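PDB 5TR7: D-alanyl-D-alanine carboxypeptidase from Vibrio cholerae, which probably removes the terminal D-alanine from sugar-peptide precursors of the bacterial cell wall, as a serine carboxypeptidase of the penicillin-binding kind. Local coordinates for residues L31-L36 against P144-T149; S35-M40 against F135-G140. One frame throughout, in Å; residues are numbered along the deposited sequence.

Contact 1 (L31-L36 against P144-T149); sequences LSPASL and PNLYST
The pyrrolidine ring of P33 lies against 144-149 with three of its carbons. CD rests 3.7 Å from Y147 CA, while CG reaches L146 CD1 and CB meets S148 CB, both at slightly longer range. The phenol ring of Y147 leads away from 31-36. With chi1 at 57°, its CG sits between the backbone N and the carbonyl carbon, and CB is the part that approaches L31 O, at 3.4 Å. Beside it, Y147 CA makes a CH...O contact to the same oxygen.

The backbones join at a single antiparallel, hydrogen-bonded bridge. L31 N donates to S148 O over 3.0 Å, and S148 N returns a straighter bond (163°) to L31 O over 2.9 Å. Proline suits position 33, where the ring carbons pack on the backbone and on L146 CD1 and the nitrogen has no hydrogen to satisfy. The small S148 leaves its hydroxyl to bond S133, while T149 caps helix 150-163 through D152 N. Main-chain atoms make both polar links, while P33 supplies apolar packing against L146, Y147 and S148; the bridge ties the approach to S35, the predicted acyl-ester serine, to the loop leading into helix 150-163.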
loop_
_atom_site.group_PDB
_atom_site.type_symbol
_atom_site.label_atom_id
_atom_site.label_comp_id
_atom_site.label_asym_id
_atom_site.label_seq_id
_atom_site.Cartn_x
_atom_site.Cartn_y
_atom_site.Cartn_z
ATOM N N LEU A 31 -7.343 -9.018 10.056
ATOM C CA LEU A 31 -7.182 -9.626 8.759
ATOM C C LEU A 31 -5.712 -9.688 8.443
ATOM O O LEU A 31 -4.906 -8.947 8.982
ATOM C CB LEU A 31 -7.703 -8.665 7.689
ATOM C CG LEU A 31 -9.162 -8.376 7.632
ATOM C CD1 LEU A 31 -9.297 -7.144 6.736
ATOM C CD2 LEU A 31 -9.917 -9.608 7.121
ATOM N N SER A 32 -5.446 -10.438 7.392
ATOM C CA SER A 32 -4.133 -10.636 6.854
ATOM C C SER A 32 -4.100 -9.559 5.729
ATOM O O SER A 32 -4.908 -9.572 4.833
ATOM C CB SER A 32 -4.092 -12.100 6.399
ATOM O OG SER A 32 -2.789 -12.559 6.229
ATOM N N PRO A 33 -3.222 -8.548 5.832
ATOM C CA PRO A 33 -3.225 -7.428 4.862
ATOM C C PRO A 33 -2.513 -7.668 3.546
ATOM O O PRO A 33 -2.723 -6.938 2.553
ATOM C CB PRO A 33 -2.513 -6.318 5.621
ATOM C CG PRO A 33 -1.542 -7.043 6.481
ATOM C CD PRO A 33 -2.273 -8.282 6.919
ATOM N N ALA A 34 -1.664 -8.683 3.564
ATOM C CA ALA A 34 -0.954 -9.124 2.390
ATOM C C ALA A 34 -0.204 -7.976 1.755
ATOM O O ALA A 34 0.426 -7.175 2.425
ATOM C CB ALA A 34 -1.906 -9.816 1.400
ATOM N N SER A 35 -0.362 -7.830 0.466
ATOM C CA SER A 35 0.429 -6.854 -0.260
ATOM C C SER A 35 0.150 -5.390 0.190
ATOM O O SER A 35 0.905 -4.470 -0.155
ATOM C CB SER A 35 0.232 -7.142 -1.729
ATOM O OG SER A 35 1.133 -6.478 -2.523
ATOM N N LEU A 36 -0.883 -5.169 1.005
ATOM C CA LEU A 36 -1.136 -3.809 1.471
ATOM C C LEU A 36 -0.045 -3.455 2.489
ATOM O O LEU A 36 0.183 -2.277 2.762
ATOM C CB LEU A 36 -2.530 -3.655 2.089
ATOM C CG LEU A 36 -3.660 -3.879 1.137
ATOM C CD1 LEU A 36 -4.893 -3.766 1.984
ATOM C CD2 LEU A 36 -3.669 -2.871 -0.045
ATOM N N PRO A 144 1.112 -16.025 10.773
ATOM C CA PRO A 144 0.123 -15.869 11.827
ATOM C C PRO A 144 0.182 -14.498 12.517
ATOM O O PRO A 144 -0.865 -13.944 12.846
ATOM C CB PRO A 144 0.504 -16.968 12.838
ATOM C CG PRO A 144 1.210 -17.992 12.041
ATOM C CD PRO A 144 1.774 -17.340 10.809
ATOM N N ASN A 145 1.393 -13.973 12.733
ATOM C CA ASN A 145 1.592 -12.679 13.391
ATOM C C ASN A 145 1.650 -11.443 12.514
ATOM O O ASN A 145 2.085 -10.373 12.975
ATOM C CB ASN A 145 2.826 -12.737 14.310
ATOM C CG ASN A 145 2.454 -13.166 15.702
ATOM O OD1 ASN A 145 1.457 -12.683 16.254
ATOM N ND2 ASN A 145 3.257 -14.017 16.305
ATOM N N LEU A 146 1.241 -11.582 11.262
ATOM C CA LEU A 146 1.189 -10.433 10.330
ATOM C C LEU A 146 -0.285 -10.132 10.181
ATOM O O LEU A 146 -1.024 -10.935 9.646
ATOM C CB LEU A 146 1.838 -10.761 8.996
ATOM C CG LEU A 146 1.723 -9.775 7.823
ATOM C CD1 LEU A 146 1.978 -8.339 8.206
ATOM C CD2 LEU A 146 2.672 -10.187 6.703
ATOM N N TYR A 147 -0.726 -9.008 10.720
ATOM C CA TYR A 147 -2.148 -8.651 10.644
ATOM C C TYR A 147 -2.382 -7.168 10.769
ATOM O O TYR A 147 -1.545 -6.438 11.279
ATOM C CB TYR A 147 -2.946 -9.391 11.747
ATOM C CG TYR A 147 -2.448 -9.124 13.148
ATOM C CD1 TYR A 147 -2.715 -7.908 13.799
ATOM C CD2 TYR A 147 -1.711 -10.068 13.813
ATOM C CE1 TYR A 147 -2.234 -7.642 15.062
ATOM C CE2 TYR A 147 -1.243 -9.847 15.102
ATOM C CZ TYR A 147 -1.502 -8.666 15.715
ATOM O OH TYR A 147 -1.004 -8.541 16.968
ATOM N N SER A 148 -3.545 -6.732 10.315
ATOM C CA SER A 148 -3.933 -5.350 10.436
ATOM C C SER A 148 -5.438 -5.325 10.434
ATOM O O SER A 148 -6.067 -6.363 10.682
ATOM C CB SER A 148 -3.360 -4.469 9.341
ATOM O OG SER A 148 -3.619 -3.100 9.624
ATOM N N THR A 149 -6.005 -4.133 10.245
ATOM C CA THR A 149 -7.458 -3.937 10.193
ATOM C C THR A 149 -7.746 -2.847 9.161
ATOM O O THR A 149 -6.857 -2.013 8.857
ATOM C CB THR A 149 -8.064 -3.443 11.535
ATOM O OG1 THR A 149 -7.570 -2.130 11.818
ATOM C CG2 THR A 149 -7.741 -4.367 12.712
#

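Contact 2 (S35-M40 against F135-G140); sequences SLTKMM and FTNSHG
K38 reaches H139 by an extended chain that bends at its last torsion: CG lies anti to the carbonyl carbon (chi1 -61°), and chi4 of 75° turns NZ toward H139 O, 3.0 Å away. This is the SxxK motif of the beta-lactamase and penicillin-binding fold, at the start of helix 37-50, with S35 the predicted nucleophile and K38 the predicted proton acceptor. The lysine nitrogen approaches in the plane of the H139 carbonyl, on a lone pair, and also bonds S35 OG at 2.8 Å; N100 OD1 is a further partner. Lysine suits this place because its long arm can span from the helix to the serine and the facing loop at once.

Next to K38 in the chain, T37 presses CB to within 3.6 Å of G140 CA, while its hydroxyl bonds back to A34 O. Glycine fits here: phi is 106°, and a CB would crowd both the preceding carbonyl and S35 N. Further along the helix, M40 CB lies 4.0 Å above the F135 ring plane, toward the rim, with CG over the same face; CE comes to 3.7 Å from CE2. N137 OD1 accepts from H139 N, an Asx turn, and also from G140 N at 2.7 Å, completing an Asx motif.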
loop_
_atom_site.group_PDB
_atom_site.type_symbol
_atom_site.label_atom_id
_atom_site.label_comp_id
_atom_site.label_asym_id
_atom_site.label_seq_id
_atom_site.Cartn_x
_atom_site.Cartn_y
_atom_site.Cartn_z
ATOM N N SER A 35 -0.362 -7.830 0.466
ATOM C CA SER A 35 0.429 -6.854 -0.260
ATOM C C SER A 35 0.150 -5.390 0.190
ATOM O O SER A 35 0.905 -4.470 -0.155
ATOM C CB SER A 35 0.232 -7.142 -1.729
ATOM O OG SER A 35 1.133 -6.478 -2.523
ATOM N N LEU A 36 -0.883 -5.169 1.005
ATOM C CA LEU A 36 -1.136 -3.809 1.471
ATOM C C LEU A 36 -0.045 -3.455 2.489
ATOM O O LEU A 36 0.183 -2.277 2.762
ATOM C CB LEU A 36 -2.530 -3.655 2.089
ATOM C CG LEU A 36 -3.660 -3.879 1.137
ATOM C CD1 LEU A 36 -4.893 -3.766 1.984
ATOM C CD2 LEU A 36 -3.669 -2.871 -0.045
ATOM N N THR A 37 0.634 -4.488 3.001
ATOM C CA THR A 37 1.794 -4.297 3.884
ATOM C C THR A 37 2.851 -3.382 3.210
ATOM O O THR A 37 3.608 -2.686 3.873
ATOM C CB THR A 37 2.451 -5.674 4.159
ATOM O OG1 THR A 37 1.539 -6.488 4.890
ATOM C CG2 THR A 37 3.727 -5.553 4.963
ATOM N N LYS A 38 2.837 -3.357 1.881
ATOM C CA LYS A 38 3.782 -2.531 1.115
ATOM C C LYS A 38 3.582 -1.071 1.355
ATOM O O LYS A 38 4.523 -0.269 1.194
ATOM C CB LYS A 38 3.787 -2.870 -0.338
ATOM C CG LYS A 38 4.207 -4.330 -0.602
ATOM C CD LYS A 38 4.309 -4.680 -2.087
ATOM C CE LYS A 38 4.819 -6.103 -2.313
ATOM N NZ LYS A 38 3.800 -7.123 -2.024
ATOM N N MET A 39 2.377 -0.686 1.767
ATOM C CA MET A 39 2.172 0.719 2.131
ATOM C C MET A 39 3.038 1.078 3.338
ATOM O O MET A 39 3.593 2.210 3.420
ATOM C CB MET A 39 0.714 0.996 2.487
ATOM C CG MET A 39 -0.237 0.966 1.265
ATOM S SD MET A 39 -1.837 1.574 1.686
ATOM C CE MET A 39 -2.468 0.577 2.974
ATOM N N MET A 40 3.189 0.131 4.267
ATOM C CA MET A 40 3.978 0.454 5.476
ATOM C C MET A 40 5.448 0.515 5.073
ATOM O O MET A 40 6.203 1.351 5.531
ATOM C CB MET A 40 3.737 -0.522 6.634
ATOM C CG MET A 40 4.650 -0.176 7.847
ATOM S SD MET A 40 4.412 1.507 8.544
ATOM C CE MET A 40 2.831 0.988 9.263
ATOM N N PHE A 135 3.448 -6.295 11.941
ATOM C CA PHE A 135 4.130 -6.793 10.773
ATOM C C PHE A 135 5.279 -7.743 11.102
ATOM O O PHE A 135 5.960 -7.575 12.135
ATOM C CB PHE A 135 4.608 -5.602 9.949
ATOM C CG PHE A 135 3.495 -4.642 9.602
ATOM C CD1 PHE A 135 2.627 -4.903 8.574
ATOM C CD2 PHE A 135 3.289 -3.493 10.354
ATOM C CE1 PHE A 135 1.590 -4.025 8.261
ATOM C CE2 PHE A 135 2.308 -2.600 10.036
ATOM C CZ PHE A 135 1.436 -2.849 8.982
ATOM N N THR A 136 5.474 -8.748 10.235
ATOM C CA THR A 136 6.567 -9.717 10.355
ATOM C C THR A 136 7.546 -9.681 9.185
ATOM O O THR A 136 8.580 -10.313 9.227
ATOM C CB THR A 136 6.041 -11.141 10.510
ATOM O OG1 THR A 136 5.213 -11.457 9.374
ATOM C CG2 THR A 136 5.257 -11.258 11.837
ATOM N N ASN A 137 7.242 -8.973 8.126
ATOM C CA ASN A 137 8.145 -8.889 7.022
ATOM C C ASN A 137 7.819 -7.610 6.224
ATOM O O ASN A 137 6.799 -6.983 6.479
ATOM C CB ASN A 137 7.998 -10.161 6.187
ATOM C CG ASN A 137 6.652 -10.265 5.560
ATOM O OD1 ASN A 137 6.152 -9.321 4.938
ATOM N ND2 ASN A 137 6.059 -11.414 5.695
ATOM N N SER A 138 8.654 -7.266 5.241
ATOM C CA SER A 138 8.481 -6.072 4.441
ATOM C C SER A 138 7.555 -6.197 3.221
ATOM O O SER A 138 7.317 -5.183 2.518
ATOM C CB SER A 138 9.838 -5.653 3.944
ATOM O OG SER A 138 10.406 -6.689 3.116
ATOM N N HIS A 139 6.993 -7.380 2.949
ATOM C CA HIS A 139 6.179 -7.522 1.713
ATOM C C HIS A 139 4.748 -7.991 1.861
ATOM O O HIS A 139 3.953 -7.735 0.942
ATOM C CB HIS A 139 6.915 -8.417 0.715
ATOM C CG HIS A 139 7.497 -9.620 1.365
ATOM N ND1 HIS A 139 6.724 -10.665 1.785
ATOM C CD2 HIS A 139 8.766 -9.932 1.709
ATOM C CE1 HIS A 139 7.485 -11.594 2.335
ATOM N NE2 HIS A 139 8.737 -11.177 2.290
ATOM N N GLY A 140 4.405 -8.654 2.968
ATOM C CA GLY A 140 3.057 -9.135 3.179
ATOM C C GLY A 140 2.763 -10.637 3.044
ATOM O O GLY A 140 1.670 -11.065 3.328
#

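How the contacts relate
Contacts 1 and 2 follow each other along one stretch of chain, and their segments overlap at S35 and L36. Both pair it with parts of the loop region between helices 114-127 and 150-163. Contact 1 is partly buried and relies on main-chain hydrogen bonds, with modest apolar packing; contact 2 is buried nearer the centre of the chain and combines an aromatic ring packed against a methionine side chain with the polar grip of a lysine side chain on a carbonyl. They touch through L146, whose CD1 packs 3.5 Å from F135 CD1. Together they join the chain on both sides of the predicted nucleophile to the 135-149 region.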